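Local coordinates for MutT related protein (PDB 3GRN) that probably acts as a hydrolase of the Nudix family, whose members typically cleave nucleoside diphosphates linked to another group, though its substrate is unknown, at residues I15-G20 with Y108-L113; G20-L25 with D128-F133; K44-E49 with V55-W60. All blocks are in the same frame, centred on the assembly; numbering follows the deposited sequence. Where two conformers were deposited one is given.

In the fold
Contacts 1 and 2 are buried neighbours, their centres about 9 Å apart, while contact 3 lies at the surface, across the chain's centre from both. The first two share G20 and the same sheet: strands 105-111 and 22-27 pair directly, through V111 with F22 and S109 with L24. Contact 1 combines a polar turn with an indole; contact 2 is purely aromatic and joins the sheet to helix 124-137. Contact 3 relies instead on charges and hydrogen bonds, within the loop and helix of the Nudix box, and reaches the second subunit. Its helix 51-63 still meets contact 1, through packing of V59 on I15, so the sheet connects all three.

Contact 1: residues I15-G20 with Y108-L113; sequences IRNEKG and YSWVSL
OD1 of N17, a residue whose side chain lies against W110, is approached by several backbone N-H groups of its own turn. It accepts a hydrogen bond from E21 N and a weak one from K19 N at 3.1 Å, and G20 N also lies close. CG is wedged between the backbone N and carbonyl carbon of N17 (chi1 62°), a setting that points OD1 back into the turn and lays the rest of the amide over the indole. CB of N17 sits above the six-membered ring of W110, 3.9 Å from its centroid and 21° off the normal, which is CH-pi geometry. Further along, ND2 of N17 comes to 3.5 Å from W110 CB, and the amide and indole planes differ by only 18°.

The turn is a type I beta turn from N17 to G20, closed by G20 N bonding to N17 O at 2.9 Å. It joins strand 7-16 to strand 22-27 in the mixed sheet of the Nudix fold. I15 pairs through its backbone with L23, while S109 and V111 pair with L24 and F22, so the W110 side chain spans strand 22-27 to reach I15 and N17. It also packs on L23. At the far rim of the indole, I15 O approaches W110 CZ3 near the ring plane at 3.5 Å, and I15 CG2 touches W110 CH2 at 4.1 Å.

R16 points the other way, in the conformer given into a salt bridge with D91. G20 has a positive phi at which a CB would jam against the carbonyl O of K19. G20 O accepts a hydrogen bond from a water at 3.0 Å, and the water in turn accepts one from L113 N, tying the end of the turn to the start of the helix for which S112 is the N-cap.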
loop_
_atom_site.group_PDB
_atom_site.type_symbol
_atom_site.label_atom_id
_atom_site.label_comp_id
_atom_site.label_asym_id
_atom_site.label_seq_id
_atom_site.Cartn_x
_atom_site.Cartn_y
_atom_site.Cartn_z
ATOM N N ILE A 15 9.969 0.176 -16.541
ATOM C CA ILE A 15 10.796 1.360 -16.330
ATOM C C ILE A 15 12.229 0.949 -16.568
ATOM O O ILE A 15 12.707 0.043 -15.896
ATOM C CB ILE A 15 10.639 1.882 -14.901
ATOM C CG1 ILE A 15 9.190 2.330 -14.673
ATOM C CG2 ILE A 15 11.603 3.020 -14.626
ATOM C CD1 ILE A 15 8.900 2.765 -13.281
ATOM N N ARG A 16 12.907 1.661 -17.478
ATOM C CA ARG A 16 14.295 1.337 -17.840
ATOM C C ARG A 16 15.283 2.405 -17.384
ATOM O O ARG A 16 14.920 3.564 -17.224
ATOM C CB ARG A 16 14.446 1.147 -19.354
ATOM C CG ARG A 16 13.521 0.115 -19.957
ATOM C CD ARG A 16 13.514 0.291 -21.460
ATOM N NE ARG A 16 12.388 -0.378 -22.098
ATOM C CZ ARG A 16 11.162 0.129 -22.192
ATOM N NH1 ARG A 16 10.874 1.324 -21.682
ATOM N NH2 ARG A 16 10.215 -0.575 -22.795
ATOM N N ASN A 17 16.532 1.987 -17.182
ATOM C CA ASN A 17 17.610 2.918 -16.870
ATOM C C ASN A 17 18.333 3.326 -18.147
ATOM O O ASN A 17 17.938 2.918 -19.244
ATOM C CB ASN A 17 18.582 2.337 -15.822
ATOM C CG ASN A 17 19.300 1.051 -16.278
ATOM O OD1 ASN A 17 19.229 0.630 -17.434
ATOM N ND2 ASN A 17 20.004 0.428 -15.340
ATOM N N GLU A 18 19.416 4.091 -17.994
ATOM C CA GLU A 18 20.243 4.539 -19.127
ATOM C C GLU A 18 20.752 3.392 -20.013
ATOM O O GLU A 18 20.963 3.579 -21.217
ATOM C CB GLU A 18 21.430 5.363 -18.624
ATOM C CG GLU A 18 21.055 6.422 -17.588
ATOM C CD GLU A 18 21.312 5.981 -16.142
ATOM O OE1 GLU A 18 20.732 4.964 -15.696
ATOM O OE2 GLU A 18 22.089 6.666 -15.442
ATOM N N LYS A 19 20.936 2.222 -19.407
ATOM C CA LYS A 19 21.415 1.030 -20.090
ATOM C C LYS A 19 20.294 0.187 -20.717
ATOM O O LYS A 19 20.578 -0.789 -21.419
ATOM C CB LYS A 19 22.231 0.179 -19.122
ATOM C CG LYS A 19 23.570 0.799 -18.732
ATOM C CD LYS A 19 24.128 0.222 -17.427
ATOM C CE LYS A 19 23.461 0.832 -16.183
ATOM N NZ LYS A 19 23.386 2.327 -16.216
ATOM N N GLY A 20 19.033 0.556 -20.472
ATOM C CA GLY A 20 17.888 -0.208 -20.988
ATOM C C GLY A 20 17.501 -1.435 -20.170
ATOM O O GLY A 20 16.699 -2.257 -20.626
ATOM N N TYR A 108 15.569 -3.897 -4.811
ATOM C CA TYR A 108 15.318 -3.665 -6.225
ATOM C C TYR A 108 16.547 -4.025 -7.018
ATOM O O TYR A 108 17.636 -4.146 -6.466
ATOM C CB TYR A 108 14.909 -2.213 -6.501
ATOM C CG TYR A 108 16.026 -1.213 -6.306
ATOM C CD1 TYR A 108 16.898 -0.895 -7.356
ATOM C CD2 TYR A 108 16.234 -0.612 -5.063
ATOM C CE1 TYR A 108 17.940 0.016 -7.185
ATOM C CE2 TYR A 108 17.267 0.302 -4.876
ATOM C CZ TYR A 108 18.126 0.604 -5.942
ATOM O OH TYR A 108 19.161 1.506 -5.788
ATOM N N SER A 109 16.355 -4.131 -8.328
ATOM C CA SER A 109 17.413 -4.461 -9.246
ATOM C C SER A 109 17.032 -4.010 -10.635
ATOM O O SER A 109 15.859 -4.092 -11.023
ATOM C CB SER A 109 17.688 -5.964 -9.233
ATOM O OG SER A 109 18.817 -6.263 -10.032
ATOM N N TRP A 110 18.029 -3.501 -11.357
ATOM C CA TRP A 110 17.902 -3.135 -12.762
ATOM C C TRP A 110 18.421 -4.322 -13.567
ATOM O O TRP A 110 19.625 -4.600 -13.577
ATOM C CB TRP A 110 18.700 -1.864 -13.071
ATOM C CG TRP A 110 18.230 -0.623 -12.364
ATOM C CD1 TRP A 110 18.727 -0.100 -11.195
ATOM C CD2 TRP A 110 17.170 0.251 -12.776
ATOM N NE1 TRP A 110 18.034 1.047 -10.857
ATOM C CE2 TRP A 110 17.081 1.288 -11.815
ATOM C CE3 TRP A 110 16.282 0.258 -13.862
ATOM C CZ2 TRP A 110 16.143 2.323 -11.911
ATOM C CZ3 TRP A 110 15.351 1.288 -13.956
ATOM C CH2 TRP A 110 15.289 2.309 -12.983
ATOM N N VAL A 111 17.505 -5.040 -14.214
ATOM C CA VAL A 111 17.811 -6.311 -14.868
ATOM C C VAL A 111 17.601 -6.241 -16.393
ATOM O O VAL A 111 16.578 -5.741 -16.863
ATOM C CB VAL A 111 16.989 -7.487 -14.253
ATOM C CG1 VAL A 111 17.528 -8.815 -14.753
ATOM C CG2 VAL A 111 17.031 -7.464 -12.719
ATOM N N SER A 112 18.580 -6.730 -17.165
ATOM C CA SER A 112 18.441 -6.780 -18.621
ATOM C C SER A 112 17.456 -7.865 -19.021
ATOM O O SER A 112 17.231 -8.820 -18.270
ATOM C CB SER A 112 19.792 -7.038 -19.310
ATOM O OG SER A 112 20.263 -8.334 -18.995
ATOM N N LEU A 113 16.885 -7.706 -20.211
ATOM C CA LEU A 113 15.966 -8.674 -20.803
ATOM C C LEU A 113 16.546 -10.080 -20.879
ATOM O O LEU A 113 15.863 -11.042 -20.530
ATOM C CB LEU A 113 15.542 -8.215 -22.198
ATOM C CG LEU A 113 14.532 -9.070 -22.970
ATOM C CD1 LEU A 113 13.173 -9.099 -22.263
ATOM C CD2 LEU A 113 14.401 -8.495 -24.349
HETATM O O HOH W 1 17.246 -5.018 -21.568
#

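Contact 2: residues G20-L25 with D128-F133; sequences GEFLLL and DFFERF
F22 reaches from its strand to F130 and F133 on the helix. Its CB points toward helix 128-133, and with chi1 at -63° it sets CG anti to the carbonyl carbon, which presents a face of the ring to the F130 side chain. CG of F22 is the first atom to meet a partner, F130 CE1, at 4.0 Å. On the two flanks of the ring, CD1 and CD2 meet the same carbon, F22 CD1 lying 4.1 Å from F130 CE1. CE2 is only slightly farther from it. CE1 of F22 instead packs against NE of R16, in the conformer given for that arginine. At the tip, F22 CZ touches F133 CE2 at 4.2 Å.

One carbon of F130 thus touches four atoms of the F22 ring because it stands over the ring centre, 3.9 Å above the plane. The ring planes are 68° apart and the centroids 5.2 Å apart: a T-shaped, edge-to-face pair in which F130 supplies the edge and F22 the face. F133 comes in obliquely. F129 CD2 lies over a face of F130, 4.1 Å above its plane, so F130, which supplies the edge, is itself flanked by a ring of its own helix. No hydrogen bond crosses between the segments. R132 turns from this interface, its NH2 bonding to Q75 O on strand 72-79.

F130 and F133 also rest on L14 of strand 7-16, and F130 on L40 of strand 38-44. Helix 124-137 therefore lies across one face of the sheet, with F22 carrying most of the meeting between strand 22-27 and the helix segment, and L24 packing nearby on W38 and L40.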
loop_
_atom_site.group_PDB
_atom_site.type_symbol
_atom_site.label_atom_id
_atom_site.label_comp_id
_atom_site.label_asym_id
_atom_site.label_seq_id
_atom_site.Cartn_x
_atom_site.Cartn_y
_atom_site.Cartn_z
ATOM N N GLY A 20 19.033 0.556 -20.472
ATOM C CA GLY A 20 17.888 -0.208 -20.988
ATOM C C GLY A 20 17.501 -1.435 -20.170
ATOM O O GLY A 20 16.699 -2.257 -20.626
ATOM N N GLU A 21 18.064 -1.568 -18.968
ATOM C CA GLU A 21 17.711 -2.646 -18.046
ATOM C C GLU A 21 16.415 -2.270 -17.321
ATOM O O GLU A 21 16.201 -1.097 -17.032
ATOM C CB GLU A 21 18.803 -2.867 -17.002
ATOM C CG GLU A 21 20.183 -3.238 -17.568
ATOM C CD GLU A 21 21.267 -3.213 -16.506
ATOM O OE1 GLU A 21 21.309 -2.237 -15.715
ATOM O OE2 GLU A 21 22.078 -4.171 -16.458
ATOM N N PHE A 22 15.589 -3.268 -17.018
ATOM C CA PHE A 22 14.265 -3.044 -16.408
ATOM C C PHE A 22 14.284 -3.074 -14.888
ATOM O O PHE A 22 14.960 -3.891 -14.280
ATOM C CB PHE A 22 13.260 -4.096 -16.897
ATOM C CG PHE A 22 12.995 -4.036 -18.377
ATOM C CD1 PHE A 22 12.010 -3.211 -18.888
ATOM C CD2 PHE A 22 13.744 -4.814 -19.258
ATOM C CE1 PHE A 22 11.758 -3.153 -20.259
ATOM C CE2 PHE A 22 13.509 -4.762 -20.626
ATOM C CZ PHE A 22 12.516 -3.938 -21.128
ATOM N N LEU A 23 13.482 -2.206 -14.291
ATOM C CA LEU A 23 13.364 -2.141 -12.836
ATOM C C LEU A 23 12.485 -3.265 -12.309
ATOM O O LEU A 23 11.282 -3.330 -12.625
ATOM C CB LEU A 23 12.787 -0.780 -12.406
ATOM C CG LEU A 23 12.626 -0.570 -10.888
ATOM C CD1 LEU A 23 13.906 -0.806 -10.086
ATOM C CD2 LEU A 23 11.998 0.799 -10.569
ATOM N N LEU A 24 13.084 -4.143 -11.499
ATOM C CA LEU A 24 12.321 -5.153 -10.761
ATOM C C LEU A 24 12.421 -4.899 -9.257
ATOM O O LEU A 24 13.417 -4.356 -8.778
ATOM C CB LEU A 24 12.780 -6.578 -11.075
ATOM C CG LEU A 24 12.921 -6.969 -12.536
ATOM C CD1 LEU A 24 13.257 -8.450 -12.622
ATOM C CD2 LEU A 24 11.666 -6.669 -13.303
ATOM N N LEU A 25 11.391 -5.300 -8.527
ATOM C CA LEU A 25 11.327 -5.088 -7.086
ATOM C C LEU A 25 11.011 -6.415 -6.425
ATOM O O LEU A 25 10.184 -7.164 -6.931
ATOM C CB LEU A 25 10.177 -4.135 -6.774
ATOM C CG LEU A 25 10.104 -2.818 -7.540
ATOM C CD1 LEU A 25 8.829 -2.062 -7.089
ATOM C CD2 LEU A 25 11.326 -2.009 -7.256
ATOM N N ASP A 128 6.802 -15.032 -19.206
ATOM C CA ASP A 128 6.006 -15.117 -20.433
ATOM C C ASP A 128 5.764 -13.735 -21.048
ATOM O O ASP A 128 5.918 -13.543 -22.258
ATOM C CB ASP A 128 4.672 -15.797 -20.120
ATOM C CG ASP A 128 3.889 -16.168 -21.361
ATOM O OD1 ASP A 128 4.390 -16.979 -22.171
ATOM O OD2 ASP A 128 2.753 -15.666 -21.509
ATOM N N PHE A 129 5.384 -12.768 -20.207
ATOM C CA PHE A 129 5.139 -11.409 -20.696
ATOM C C PHE A 129 6.358 -10.863 -21.419
ATOM O O PHE A 129 6.233 -10.310 -22.508
ATOM C CB PHE A 129 4.744 -10.422 -19.585
ATOM C CG PHE A 129 4.753 -8.980 -20.054
ATOM C CD1 PHE A 129 3.657 -8.462 -20.734
ATOM C CD2 PHE A 129 5.885 -8.167 -19.880
ATOM C CE1 PHE A 129 3.665 -7.163 -21.220
ATOM C CE2 PHE A 129 5.906 -6.868 -20.353
ATOM C CZ PHE A 129 4.790 -6.362 -21.027
ATOM N N PHE A 130 7.524 -10.984 -20.779
ATOM C CA PHE A 130 8.768 -10.457 -21.350
ATOM C C PHE A 130 9.171 -11.192 -22.622
ATOM O O PHE A 130 9.713 -10.585 -23.529
ATOM C CB PHE A 130 9.893 -10.480 -20.342
ATOM C CG PHE A 130 9.891 -9.305 -19.410
ATOM C CD1 PHE A 130 10.388 -8.074 -19.828
ATOM C CD2 PHE A 130 9.393 -9.428 -18.108
ATOM C CE1 PHE A 130 10.411 -6.984 -18.963
ATOM C CE2 PHE A 130 9.418 -8.343 -17.236
ATOM C CZ PHE A 130 9.923 -7.118 -17.671
ATOM N N GLU A 131 8.868 -12.482 -22.695
ATOM C CA GLU A 131 9.132 -13.255 -23.910
ATOM C C GLU A 131 8.268 -12.754 -25.070
ATOM O O GLU A 131 8.745 -12.609 -26.190
ATOM C CB GLU A 131 8.903 -14.747 -23.661
ATOM C CG GLU A 131 10.004 -15.655 -24.227
ATOM C CD GLU A 131 10.339 -15.366 -25.686
ATOM O OE1 GLU A 131 9.455 -15.542 -26.552
ATOM O OE2 GLU A 131 11.490 -14.960 -25.966
ATOM N N ARG A 132 7.006 -12.452 -24.775
ATOM C CA ARG A 132 6.059 -11.904 -25.734
ATOM C C ARG A 132 6.414 -10.455 -26.116
ATOM O O ARG A 132 6.419 -10.110 -27.295
ATOM C CB ARG A 132 4.641 -12.020 -25.135
ATOM C CG ARG A 132 3.509 -11.386 -25.900
ATOM C CD ARG A 132 2.140 -11.811 -25.307
ATOM N NE ARG A 132 1.921 -11.390 -23.910
ATOM C CZ ARG A 132 1.943 -12.209 -22.857
ATOM N NH1 ARG A 132 2.186 -13.502 -23.026
ATOM N NH2 ARG A 132 1.730 -11.746 -21.631
ATOM N N PHE A 133 6.728 -9.617 -25.122
ATOM C CA PHE A 133 7.151 -8.230 -25.353
ATOM C C PHE A 133 8.367 -8.150 -26.291
ATOM O O PHE A 133 8.400 -7.322 -27.200
ATOM C CB PHE A 133 7.471 -7.564 -24.015
ATOM C CG PHE A 133 7.863 -6.120 -24.122
ATOM C CD1 PHE A 133 6.905 -5.140 -24.382
ATOM C CD2 PHE A 133 9.195 -5.736 -23.940
ATOM C CE1 PHE A 133 7.267 -3.796 -24.462
ATOM C CE2 PHE A 133 9.564 -4.397 -24.011
ATOM C CZ PHE A 133 8.600 -3.428 -24.281
#

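Contact 3: residues K44-E49 with V55-W60; sequences KVNPDE and VAREVW
R57 reaches from its helix to E49 and grips the carboxylate side-on, with one nitrogen for each oxygen. R57 NE donates to E49 OE1 at 2.8 Å and R57 NH2 to E49 OE2 at 2.9 Å, each carboxylate oxygen accepting through its syn lone pair, and the two flat groups are nearly coplanar, 14° apart. NH2 of R57 has a second task: it donates to K44 O at 3.0 Å, close to the guanidinium plane and in the carbonyl plane. A bend at chi3 (52°) turns the otherwise extended arginine chain so that this edge faces the loop. Over one face lies the amide of N46, stacked at 17°, with N46 ND2 3.4 Å from R57 CZ.

The next shell fixes these partners. E49 OE2 also accepts a nearly straight bond from N46 N at 2.9 Å, within a type II turn from N46 to E49 closed by E49 N to N46 O. The N46 amide is held by the second subunit, where ND2 bonds to E29, and K44 NZ, in the conformer given, forms a salt bridge with E120 of the same subunit. On the helix side, R57 NH1 makes a weak bond to E58 OE2, also at 2.9 Å, completing a salt-bridge network. An isoleucine at R57 would probably leave the E49 carboxylate without its counter-charge and K44 O without this donor, loosening the tie between loop and helix.

Spacing and sequence match the Nudix box, a loop-helix-loop motif in which glutamates of the helix, in relatives, typically bind divalent metal; E58 and E62 are probably such residues here. E58 OE2 bonds to a glycerol, probably from crystallisation, and OE1 lies close to E62 OE2. The chemistry is consistent with R57 as a second-shell residue: its guanidinium ties the loop to the helix and probably helps to position E58, through bonds that are weak, beside an acidic cluster that would suit a cation.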
loop_
_atom_site.group_PDB
_atom_site.type_symbol
_atom_site.label_atom_id
_atom_site.label_comp_id
_atom_site.label_asym_id
_atom_site.label_seq_id
_atom_site.Cartn_x
_atom_site.Cartn_y
_atom_site.Cartn_z
ATOM N N LYS A 44 -2.840 -2.898 -7.702
ATOM C CA LYS A 44 -4.284 -2.852 -7.973
ATOM C C LYS A 44 -4.793 -1.444 -8.288
ATOM O O LYS A 44 -4.385 -0.453 -7.652
ATOM C CB LYS A 44 -5.081 -3.438 -6.800
ATOM C CG LYS A 44 -4.593 -4.772 -6.276
ATOM C CD LYS A 44 -5.453 -5.204 -5.081
ATOM C CE LYS A 44 -5.025 -6.544 -4.506
ATOM N NZ LYS A 44 -4.131 -6.421 -3.323
ATOM N N VAL A 45 -5.690 -1.350 -9.281
ATOM C CA VAL A 45 -6.294 -0.058 -9.657
ATOM C C VAL A 45 -7.425 0.233 -8.657
ATOM O O VAL A 45 -8.175 -0.674 -8.303
ATOM C CB VAL A 45 -6.829 -0.043 -11.129
ATOM C CG1 VAL A 45 -7.503 1.291 -11.435
ATOM C CG2 VAL A 45 -5.692 -0.215 -12.105
ATOM N N ASN A 46 -7.528 1.485 -8.194
ATOM C CA ASN A 46 -8.484 1.843 -7.132
ATOM C C ASN A 46 -9.874 2.036 -7.702
ATOM O O ASN A 46 -10.013 2.248 -8.922
ATOM C CB ASN A 46 -8.063 3.130 -6.394
ATOM C CG ASN A 46 -6.981 2.905 -5.360
ATOM O OD1 ASN A 46 -6.763 1.792 -4.869
ATOM N ND2 ASN A 46 -6.269 3.976 -5.034
ATOM N N PRO A 47 -10.919 1.956 -6.829
ATOM C CA PRO A 47 -12.256 2.358 -7.274
ATOM C C PRO A 47 -12.239 3.773 -7.874
ATOM O O PRO A 47 -11.646 4.704 -7.286
ATOM C CB PRO A 47 -13.083 2.338 -5.984
ATOM C CG PRO A 47 -12.388 1.373 -5.092
ATOM C CD PRO A 47 -10.923 1.481 -5.426
ATOM N N ASP A 48 -12.855 3.901 -9.056
ATOM C CA ASP A 48 -13.048 5.179 -9.781
ATOM C C ASP A 48 -11.788 5.782 -10.413
ATOM O O ASP A 48 -11.809 6.918 -10.883
ATOM C CB ASP A 48 -13.786 6.223 -8.917
ATOM C CG ASP A 48 -15.069 5.679 -8.306
ATOM O OD1 ASP A 48 -16.024 5.404 -9.066
ATOM O OD2 ASP A 48 -15.125 5.527 -7.064
ATOM N N GLU A 49 -10.702 5.007 -10.464
ATOM C CA GLU A 49 -9.432 5.506 -10.962
ATOM C C GLU A 49 -9.174 5.087 -12.423
ATOM O O GLU A 49 -9.463 3.949 -12.786
ATOM C CB GLU A 49 -8.330 4.930 -10.074
ATOM C CG GLU A 49 -6.933 5.354 -10.424
ATOM C CD GLU A 49 -5.936 4.843 -9.424
ATOM O OE1 GLU A 49 -5.183 5.677 -8.875
ATOM O OE2 GLU A 49 -5.891 3.605 -9.203
ATOM N N VAL A 55 -1.274 3.665 -12.569
ATOM C CA VAL A 55 0.108 3.207 -12.691
ATOM C C VAL A 55 1.080 4.290 -12.196
ATOM O O VAL A 55 2.048 3.951 -11.515
ATOM C CB VAL A 55 0.418 2.621 -14.096
ATOM C CG1 VAL A 55 0.417 3.693 -15.135
ATOM C CG2 VAL A 55 1.681 1.765 -14.071
ATOM N N ALA A 56 0.792 5.563 -12.460
ATOM C CA ALA A 56 1.670 6.636 -11.949
ATOM C C ALA A 56 1.675 6.667 -10.401
ATOM O O ALA A 56 2.732 6.807 -9.795
ATOM C CB ALA A 56 1.283 7.986 -12.533
ATOM N N ARG A 57 0.494 6.489 -9.800
ATOM C CA ARG A 57 0.313 6.444 -8.338
ATOM C C ARG A 57 1.097 5.289 -7.740
ATOM O O ARG A 57 1.848 5.475 -6.794
ATOM C CB ARG A 57 -1.172 6.288 -8.000
ATOM C CG ARG A 57 -1.441 6.130 -6.505
ATOM C CD ARG A 57 -2.908 5.814 -6.201
ATOM N NE ARG A 57 -3.455 4.676 -6.957
ATOM C CZ ARG A 57 -3.322 3.394 -6.651
ATOM N NH1 ARG A 57 -2.611 2.987 -5.599
ATOM N NH2 ARG A 57 -3.902 2.490 -7.438
ATOM N N GLU A 58 0.938 4.093 -8.313
ATOM C CA GLU A 58 1.663 2.904 -7.829
ATOM C C GLU A 58 3.179 3.027 -7.963
ATOM O O GLU A 58 3.919 2.652 -7.053
ATOM C CB GLU A 58 1.149 1.666 -8.552
ATOM C CG GLU A 58 -0.282 1.336 -8.120
ATOM C CD GLU A 58 -0.411 0.607 -6.780
ATOM O OE1 GLU A 58 0.608 0.277 -6.144
ATOM O OE2 GLU A 58 -1.570 0.351 -6.367
ATOM N N VAL A 59 3.635 3.541 -9.088
ATOM C CA VAL A 59 5.064 3.724 -9.310
ATOM C C VAL A 59 5.640 4.731 -8.310
ATOM O O VAL A 59 6.658 4.434 -7.690
ATOM C CB VAL A 59 5.355 4.116 -10.741
ATOM C CG1 VAL A 59 6.783 4.618 -10.880
ATOM C CG2 VAL A 59 5.122 2.895 -11.618
ATOM N N TRP A 60 4.956 5.863 -8.114
ATOM C CA TRP A 60 5.436 6.847 -7.126
ATOM C C TRP A 60 5.520 6.265 -5.719
ATOM O O TRP A 60 6.564 6.378 -5.069
ATOM C CB TRP A 60 4.681 8.169 -7.092
ATOM C CG TRP A 60 5.554 9.160 -6.299
ATOM C CD1 TRP A 60 6.700 9.796 -6.748
ATOM C CD2 TRP A 60 5.423 9.515 -4.922
ATOM N NE1 TRP A 60 7.252 10.553 -5.735
ATOM C CE2 TRP A 60 6.492 10.400 -4.609
ATOM C CE3 TRP A 60 4.501 9.191 -3.918
ATOM C CZ2 TRP A 60 6.647 10.970 -3.347
ATOM C CZ3 TRP A 60 4.674 9.757 -2.658
ATOM C CH2 TRP A 60 5.732 10.635 -2.388
#